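Local atomic coordinates of tail lysozyme, putative (Geobacter sulfurreducens, PDB entry 2IA7), a protein that is of unproven function but is probably a gp25-like structural component of a phage-tail-like baseplate. Residues E32-S37 and E87-L92; L93-S98 and I109-R114. All coordinates share one frame; numbering follows the deposited sequence. Where two conformers were deposited one is given.

Contact 1 (E32-S37 and E87-L92); sequences EDIAES and EPRIEL
Two donors grip Glu87 OE1: the hydroxyl of Ser37 reaches its anti lone pair, Ser37 OG to Glu87 OE1 2.7 Å, while Arg89 NH2 comes from above the carboxylate plane along a nearly straight N-H line (175°). The other oxygen of Glu87, OE2, is held twice as well, by the backbone N and by NE of Arg89, so the guanidinium meets this carboxylate side-on, one nitrogen to each oxygen. A bend at chi2 of Glu87 and another at chi3 of Arg89 (-65°) fold the two side chains into this pairing within the type I turn from Glu87 to Ile90, the link from helix 69-86 to the first strand of the antiparallel sheet. The far end of the Arg89 guanidinium closes with NH1 and NH2 on the single atom OD2 of Asp33, Arg89 NH1 to Asp33 OD2 2.9 Å. Here carboxylate and guanidinium planes stand 71° apart. These salt bridges form a network in which one positive group lies between two carboxylates, an arrangement likely to keep both ionised. Ile34 lays its CG1 over the centre of the guanidinium face, 3.4 Å above the plane, and the edge bonds fix the group's rotation. Ile34 CG2 also presses on Ile90 CG2 at 3.3 Å, tight for two methyl groups, beside Tyr113 of strand 106-115.

Contact 2 (L93-S98 and I109-R114); sequences LSVTAS and IDIEYR
Backbone hydrogen bonds do most of the joining between 93-98 and 109-114, whose axes run antiparallel at 169° and approach to 4.6 Å. Thr96 and Asp110 exchange a reciprocal pair, with Asp110 N to Thr96 O at 2.8 Å, and each donor lies in the plane of the carbonyl it meets. Glu112 N gives a straight bond (170°) to Ser94 O. At the other side of that pair the regular pattern is broken: Glu112 O accepts from both Leu93 N, at 2.9 Å, and Ser94 N, at 3.2 Å, and both donors sit above its carbonyl plane. Weaker CA-H...O contacts fill the intervals, among them Ile109 CA to Thr96 O at 3.3 Å.

Apolar contacts gather on the face bearing Val95, Ala97, Ile109 and Ile111. Val95 CG1, anti to its backbone N, obliquely meets Ile109 CG2 at 3.6 Å, while the other branch of Ile109 bends back so that Ile109 CD1 rests on Ala97 CB, also at 3.6 Å. Helices 30-42 and 69-86 pack against this side.

Polar groups occupy the face of Ser94, Thr96, Asp110 and Glu112. A water joins Ser94 OG and Thr96 OG1 and donates to Asp110 O at 2.7 Å, giving that carbonyl a second donor. The carboxylate of Asp110 pairs with Arg100, in the connection between the strands.

Leu93 and Ser94, both set against Glu112, form a classic beta bulge in an antiparallel beta hairpin that carries helices on its apolar face.

Read from the N terminus, the chain first lays down helix 30-42, passes through helix 69-86 and then returns at 87-92 to touch its beginning; contact 1 closes this long loop, nearly half of it helical. Contact 2 follows in series, without nesting or crossing: strand 90-98, which begins inside contact 1, continues into contact 2, and residues 109-114 come back along it after a short connection. The shared strand is one tie between them. Another is direct, since Glu91 OE1 forms a salt bridge with Arg114 NE at 2.8 Å, and Ile90 CG2 packs on Tyr113 CD1. Together the two contacts fasten the N-terminal helix to the sheet that strand 120-129 completes.

Contact 1 (E32-S37 and E87-L92)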
ATOM      1  N   GLU A  32       1.482   6.092  14.426  1.00 16.57           N
ATOM      2  CA  GLU A  32       0.112   5.822  14.065  1.00 17.69           C
ATOM      3  C   GLU A  32      -0.277   6.642  12.876  1.00 16.27           C
ATOM      4  O   GLU A  32      -0.977   6.140  11.994  1.00 18.19           O
ATOM      5  CB  GLU A  32      -0.826   6.119  15.229  1.00 20.22           C
ATOM      6  CG  GLU A  32      -0.474   5.313  16.526  1.00 27.67           C
ATOM      7  CD  GLU A  32      -1.007   5.941  17.827  1.00 32.66           C
ATOM      8  OE1 GLU A  32      -2.172   5.617  18.169  1.00 41.81           O
ATOM      9  OE2 GLU A  32      -0.265   6.733  18.498  1.00 31.30           O
ATOM     10  N   ASP A  33       0.135   7.895  12.801  1.00 15.00           N
ATOM     11  CA  ASP A  33      -0.109   8.708  11.600  1.00 16.00           C
ATOM     12  C   ASP A  33       0.527   8.105  10.344  1.00 15.23           C
ATOM     13  O   ASP A  33      -0.046   8.195   9.300  1.00 15.10           O
ATOM     14  CB  ASP A  33       0.415  10.113  11.805  1.00 17.23           C
ATOM     15  CG  ASP A  33      -0.002  11.067  10.702  1.00 18.10           C
ATOM     16  OD1 ASP A  33      -1.209  11.355  10.583  1.00 20.06           O
ATOM     17  OD2 ASP A  33       0.849  11.559   9.956  1.00 18.74           O
ATOM     18  N   ILE A  34       1.725   7.520  10.478  1.00 15.85           N
ATOM     19  CA  ILE A  34       2.409   6.840   9.380  1.00 15.54           C
ATOM     20  C   ILE A  34       1.618   5.644   8.901  1.00 13.31           C
ATOM     21  O   ILE A  34       1.441   5.441   7.693  1.00 15.19           O
ATOM     22  CB  ILE A  34       3.829   6.445   9.811  1.00 13.79           C
ATOM     23  CG1 ILE A  34       4.682   7.708   9.865  1.00 15.12           C
ATOM     24  CG2 ILE A  34       4.439   5.413   8.828  1.00 13.11           C
ATOM     25  CD1 ILE A  34       6.023   7.470  10.545  1.00 18.16           C
ATOM     26  N   ALA A  35       1.137   4.809   9.832  1.00 13.74           N
ATOM     27  CA  ALA A  35       0.339   3.644   9.448  1.00 14.43           C
ATOM     28  C   ALA A  35      -0.925   4.065   8.706  1.00 14.21           C
ATOM     29  O   ALA A  35      -1.240   3.541   7.641  1.00 15.01           O
ATOM     30  CB  ALA A  35      -0.014   2.810  10.658  1.00 14.55           C
ATOM     31  N   GLU A  36      -1.567   5.118   9.205  1.00 14.45           N
ATOM     32  CA  GLU A  36      -2.741   5.666   8.531  1.00 14.38           C
ATOM     33  C   GLU A  36      -2.405   6.216   7.144  1.00 13.58           C
ATOM     34  O   GLU A  36      -3.134   6.007   6.199  1.00 14.17           O
ATOM     35  CB  GLU A  36      -3.372   6.728   9.412  1.00 17.72           C
ATOM     36  CG  GLU A  36      -4.669   7.258   8.894  1.00 19.09           C
ATOM     37  CD  GLU A  36      -5.231   8.318   9.812  1.00 18.80           C
ATOM     38  OE1 GLU A  36      -4.828   9.471   9.664  1.00 22.91           O
ATOM     39  OE2 GLU A  36      -6.045   7.977  10.689  1.00 27.73           O
ATOM     40  N   SER A  37      -1.305   6.937   7.063  1.00 15.51           N
ATOM     41  CA  SER A  37      -0.817   7.488   5.799  0.50 13.53           C
ATOM     42  C   SER A  37      -0.564   6.392   4.734  1.00 13.90           C
ATOM     43  O   SER A  37      -1.006   6.512   3.589  1.00 14.82           O
ATOM     44  CB  SER A  37       0.464   8.304   6.010  0.50 13.72           C
ATOM     45  OG  SER A  37       0.981   8.712   4.746  0.50  9.86           O
ATOM     46  N   GLU A  87       5.314   8.808   1.336  1.00 16.63           N
ATOM     47  CA  GLU A  87       5.524   8.608   2.786  1.00 15.42           C
ATOM     48  C   GLU A  87       7.025   8.590   3.121  1.00 15.53           C
ATOM     49  O   GLU A  87       7.606   7.523   3.394  1.00 17.62           O
ATOM     50  CB  GLU A  87       4.827   7.386   3.311  1.00 15.33           C
ATOM     51  CG  GLU A  87       4.826   7.309   4.857  1.00 16.96           C
ATOM     52  CD  GLU A  87       4.625   8.632   5.515  1.00 18.88           C
ATOM     53  OE1 GLU A  87       3.461   8.991   5.740  1.00 16.76           O
ATOM     54  OE2 GLU A  87       5.608   9.333   5.852  1.00 18.63           O
ATOM     55  N   PRO A  88       7.644   9.770   3.075  1.00 17.94           N
ATOM     56  CA  PRO A  88       9.092   9.857   3.289  1.00 17.79           C
ATOM     57  C   PRO A  88       9.558   9.570   4.701  1.00 18.60           C
ATOM     58  O   PRO A  88      10.792   9.500   4.969  1.00 17.89           O
ATOM     59  CB  PRO A  88       9.401  11.306   2.877  1.00 20.76           C
ATOM     60  CG  PRO A  88       8.175  12.043   3.085  1.00 21.96           C
ATOM     61  CD  PRO A  88       7.061  11.070   2.738  1.00 19.07           C
ATOM     62  N   ARG A  89       8.642   9.457   5.640  1.00 16.25           N
ATOM     63  CA  ARG A  89       8.999   9.198   7.057  1.00 15.81           C
ATOM     64  C   ARG A  89       9.435   7.759   7.311  1.00 15.17           C
ATOM     65  O   ARG A  89       9.985   7.464   8.362  1.00 16.10           O
ATOM     66  CB  ARG A  89       7.823   9.521   7.958  1.00 17.41           C
ATOM     67  CG  ARG A  89       7.546  11.003   8.052  1.00 15.14           C
ATOM     68  CD  ARG A  89       6.349  11.324   8.901  1.00 18.66           C
ATOM     69  NE  ARG A  89       5.144  10.798   8.276  1.00 16.82           N
ATOM     70  CZ  ARG A  89       3.931  10.918   8.772  1.00 16.39           C
ATOM     71  NH1 ARG A  89       3.719  11.568   9.907  1.00 17.35           N
ATOM     72  NH2 ARG A  89       2.898  10.395   8.117  1.00 16.63           N
ATOM     73  N   ILE A  90       9.282   6.904   6.309  1.00 16.16           N
ATOM     74  CA  ILE A  90       9.679   5.488   6.404  1.00 15.70           C
ATOM     75  C   ILE A  90      10.709   5.068   5.392  1.00 17.24           C
ATOM     76  O   ILE A  90      10.808   5.681   4.340  1.00 17.29           O
ATOM     77  CB  ILE A  90       8.426   4.560   6.339  1.00 15.31           C
ATOM     78  CG1 ILE A  90       7.823   4.494   4.932  1.00 17.28           C
ATOM     79  CG2 ILE A  90       7.397   5.016   7.380  1.00 16.81           C
ATOM     80  CD1 ILE A  90       6.579   3.613   4.813  1.00 16.15           C
ATOM     81  N   GLU A  91      11.437   4.000   5.723  1.00 15.52           N
ATOM     82  CA  GLU A  91      12.271   3.250   4.799  1.00 16.31           C
ATOM     83  C   GLU A  91      11.601   1.913   4.651  1.00 17.34           C
ATOM     84  O   GLU A  91      11.353   1.215   5.600  1.00 17.17           O
ATOM     85  CB  GLU A  91      13.695   3.022   5.366  1.00 18.92           C
ATOM     86  CG  GLU A  91      14.495   2.141   4.420  1.00 20.76           C
ATOM     87  CD  GLU A  91      15.887   1.763   4.908  1.00 28.86           C
ATOM     88  OE1 GLU A  91      16.136   1.724   6.138  1.00 28.71           O
ATOM     89  OE2 GLU A  91      16.730   1.431   4.030  1.00 30.27           O
ATOM     90  N   LEU A  92      11.270   1.533   3.442  1.00 16.44           N
ATOM     91  CA  LEU A  92      10.718   0.224   3.231  1.00 16.62           C
ATOM     92  C   LEU A  92      11.768  -0.867   3.326  1.00 18.48           C
ATOM     93  O   LEU A  92      12.788  -0.750   2.682  1.00 20.61           O
ATOM     94  CB  LEU A  92      10.093   0.116   1.838  1.00 19.00           C
ATOM     95  CG  LEU A  92       8.900   1.022   1.547  1.00 16.37           C
ATOM     96  CD1 LEU A  92       8.450   0.877   0.057  1.00 18.50           C
ATOM     97  CD2 LEU A  92       7.745   0.848   2.527  1.00 18.66           C
TER

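Contact 2 (L93-S98 and I109-R114)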
ATOM      1  N   LEU A  93      11.480  -1.934   4.066  1.00 17.60           N
ATOM      2  CA  LEU A  93      12.357  -3.094   4.263  1.00 17.38           C
ATOM      3  C   LEU A  93      11.913  -4.307   3.432  1.00 19.84           C
ATOM      4  O   LEU A  93      12.744  -4.983   2.848  1.00 19.64           O
ATOM      5  CB  LEU A  93      12.384  -3.501   5.739  1.00 19.20           C
ATOM      6  CG  LEU A  93      12.807  -2.385   6.702  1.00 18.01           C
ATOM      7  CD1 LEU A  93      12.805  -2.829   8.138  1.00 21.64           C
ATOM      8  CD2 LEU A  93      14.172  -1.810   6.361  1.00 22.95           C
ATOM      9  N   SER A  94      10.606  -4.564   3.338  1.00 17.53           N
ATOM     10  CA  SER A  94      10.070  -5.713   2.599  1.00 16.56           C
ATOM     11  C   SER A  94       8.682  -5.308   2.144  1.00 16.08           C
ATOM     12  O   SER A  94       7.901  -4.800   2.935  1.00 17.30           O
ATOM     13  CB  SER A  94       9.956  -6.947   3.519  1.00 16.89           C
ATOM     14  OG  SER A  94       9.697  -8.073   2.709  1.00 22.84           O
ATOM     15  N   VAL A  95       8.341  -5.605   0.900  1.00 15.27           N
ATOM     16  CA  VAL A  95       6.976  -5.519   0.365  1.00 14.82           C
ATOM     17  C   VAL A  95       6.699  -6.835  -0.358  1.00 15.42           C
ATOM     18  O   VAL A  95       7.332  -7.119  -1.388  1.00 17.62           O
ATOM     19  CB  VAL A  95       6.758  -4.296  -0.557  1.00 18.00           C
ATOM     20  CG1 VAL A  95       5.334  -4.300  -1.104  1.00 20.11           C
ATOM     21  CG2 VAL A  95       7.043  -2.996   0.230  1.00 18.65           C
ATOM     22  N   THR A  96       5.729  -7.606   0.122  1.00 16.41           N
ATOM     23  CA  THR A  96       5.369  -8.901  -0.495  1.00 16.53           C
ATOM     24  C   THR A  96       3.871  -9.027  -0.664  1.00 15.48           C
ATOM     25  O   THR A  96       3.089  -8.816   0.283  1.00 17.33           O
ATOM     26  CB  THR A  96       5.791 -10.075   0.447  1.00 19.79           C
ATOM     27  OG1 THR A  96       7.180  -9.971   0.710  1.00 21.46           O
ATOM     28  CG2 THR A  96       5.452 -11.471  -0.146  1.00 20.69           C
ATOM     29  N   ALA A  97       3.455  -9.392  -1.863  1.00 16.25           N
ATOM     30  CA  ALA A  97       2.053  -9.645  -2.172  1.00 15.38           C
ATOM     31  C   ALA A  97       1.740 -11.100  -2.031  1.00 17.91           C
ATOM     32  O   ALA A  97       2.124 -11.909  -2.858  1.00 23.48           O
ATOM     33  CB  ALA A  97       1.750  -9.145  -3.611  1.00 16.25           C
ATOM     34  N   SER A  98       1.016 -11.453  -0.983  1.00 16.61           N
ATOM     35  CA  SER A  98       0.738 -12.846  -0.703  1.00 15.30           C
ATOM     36  C   SER A  98      -0.641 -13.248  -1.210  1.00 17.00           C
ATOM     37  O   SER A  98      -1.599 -12.553  -0.973  1.00 16.10           O
ATOM     38  CB  SER A  98       0.755 -13.079   0.803  1.00 16.13           C
ATOM     39  OG  SER A  98       0.245 -14.376   1.068  1.00 17.82           O
ATOM     40  N   ILE A 109      -0.869  -7.378   1.085  1.00 15.00           N
ATOM     41  CA  ILE A 109       0.483  -6.830   0.948  1.00 14.95           C
ATOM     42  C   ILE A 109       1.080  -6.758   2.321  1.00 15.98           C
ATOM     43  O   ILE A 109       0.618  -6.029   3.175  1.00 17.08           O
ATOM     44  CB  ILE A 109       0.525  -5.467   0.290  1.00 13.98           C
ATOM     45  CG1 ILE A 109      -0.430  -5.474  -0.921  1.00 17.91           C
ATOM     46  CG2 ILE A 109       1.942  -5.145  -0.065  1.00 17.08           C
ATOM     47  CD1 ILE A 109      -0.113  -6.433  -2.049  1.00 15.24           C
ATOM     48  N   ASP A 110       2.092  -7.585   2.569  1.00 14.91           N
ATOM     49  CA  ASP A 110       2.848  -7.566   3.815  1.00 12.73           C
ATOM     50  C   ASP A 110       3.990  -6.563   3.642  1.00 15.85           C
ATOM     51  O   ASP A 110       4.864  -6.741   2.805  1.00 15.65           O
ATOM     52  CB  ASP A 110       3.393  -8.935   4.088  1.00 12.73           C
ATOM     53  CG  ASP A 110       2.280  -9.979   4.276  1.00 21.94           C
ATOM     54  OD1 ASP A 110       1.395  -9.766   5.087  1.00 18.14           O
ATOM     55  OD2 ASP A 110       2.449 -11.085   3.640  1.00 20.04           O
ATOM     56  N   ILE A 111       3.955  -5.502   4.434  1.00 13.75           N
ATOM     57  CA  ILE A 111       4.822  -4.384   4.360  1.00 13.63           C
ATOM     58  C   ILE A 111       5.587  -4.252   5.678  1.00 13.49           C
ATOM     59  O   ILE A 111       4.998  -4.004   6.713  1.00 16.85           O
ATOM     60  CB  ILE A 111       4.045  -3.074   4.078  1.00 15.49           C
ATOM     61  CG1 ILE A 111       3.194  -3.174   2.786  1.00 16.09           C
ATOM     62  CG2 ILE A 111       5.055  -1.931   3.970  1.00 15.76           C
ATOM     63  CD1 ILE A 111       2.188  -2.051   2.602  1.00 17.64           C
ATOM     64  N   GLU A 112       6.902  -4.387   5.585  1.00 14.29           N
ATOM     65  CA  GLU A 112       7.783  -4.194   6.758  1.00 14.48           C
ATOM     66  C   GLU A 112       8.522  -2.908   6.483  1.00 15.55           C
ATOM     67  O   GLU A 112       9.016  -2.678   5.372  1.00 15.50           O
ATOM     68  CB  GLU A 112       8.781  -5.349   6.960  1.00 17.15           C
ATOM     69  CG  GLU A 112       8.187  -6.703   7.114  1.00 20.42           C
ATOM     70  CD  GLU A 112       9.240  -7.802   7.325  1.00 24.61           C
ATOM     71  OE1 GLU A 112      10.232  -7.548   8.087  1.00 29.08           O
ATOM     72  OE2 GLU A 112       9.060  -8.894   6.702  1.00 25.08           O
ATOM     73  N   TYR A 113       8.594  -2.030   7.466  1.00 15.38           N
ATOM     74  CA  TYR A 113       9.211  -0.754   7.294  1.00 16.57           C
ATOM     75  C   TYR A 113       9.840  -0.254   8.589  1.00 14.32           C
ATOM     76  O   TYR A 113       9.518  -0.715   9.677  1.00 17.17           O
ATOM     77  CB  TYR A 113       8.204   0.235   6.736  1.00 16.94           C
ATOM     78  CG  TYR A 113       7.036   0.545   7.648  1.00 15.32           C
ATOM     79  CD1 TYR A 113       7.090   1.606   8.596  1.00 15.31           C
ATOM     80  CD2 TYR A 113       5.845  -0.199   7.588  1.00 16.94           C
ATOM     81  CE1 TYR A 113       5.993   1.889   9.408  1.00 17.36           C
ATOM     82  CE2 TYR A 113       4.765   0.090   8.393  1.00 17.19           C
ATOM     83  CZ  TYR A 113       4.817   1.154   9.282  1.00 17.00           C
ATOM     84  OH  TYR A 113       3.743   1.396  10.098  1.00 17.11           O
ATOM     85  N   ARG A 114      10.768   0.666   8.417  1.00 15.17           N
ATOM     86  CA  ARG A 114      11.498   1.350   9.510  1.00 16.72           C
ATOM     87  C   ARG A 114      11.049   2.812   9.560  1.00 13.87           C
ATOM     88  O   ARG A 114      10.993   3.506   8.542  1.00 15.58           O
ATOM     89  CB  ARG A 114      13.014   1.281   9.250  1.00 17.42           C
ATOM     90  CG  ARG A 114      13.857   1.940  10.303  1.00 21.82           C
ATOM     91  CD  ARG A 114      15.342   1.768   9.983  1.00 22.40           C
ATOM     92  NE  ARG A 114      15.690   2.510   8.797  1.00 25.56           N
ATOM     93  CZ  ARG A 114      16.110   3.773   8.760  1.00 24.41           C
ATOM     94  NH1 ARG A 114      16.278   4.470   9.860  1.00 29.47           N
ATOM     95  NH2 ARG A 114      16.361   4.342   7.596  1.00 27.12           N
TER
HETATM   96  O   HOH W   1       7.092  -8.170   3.192  1.00 21.53           O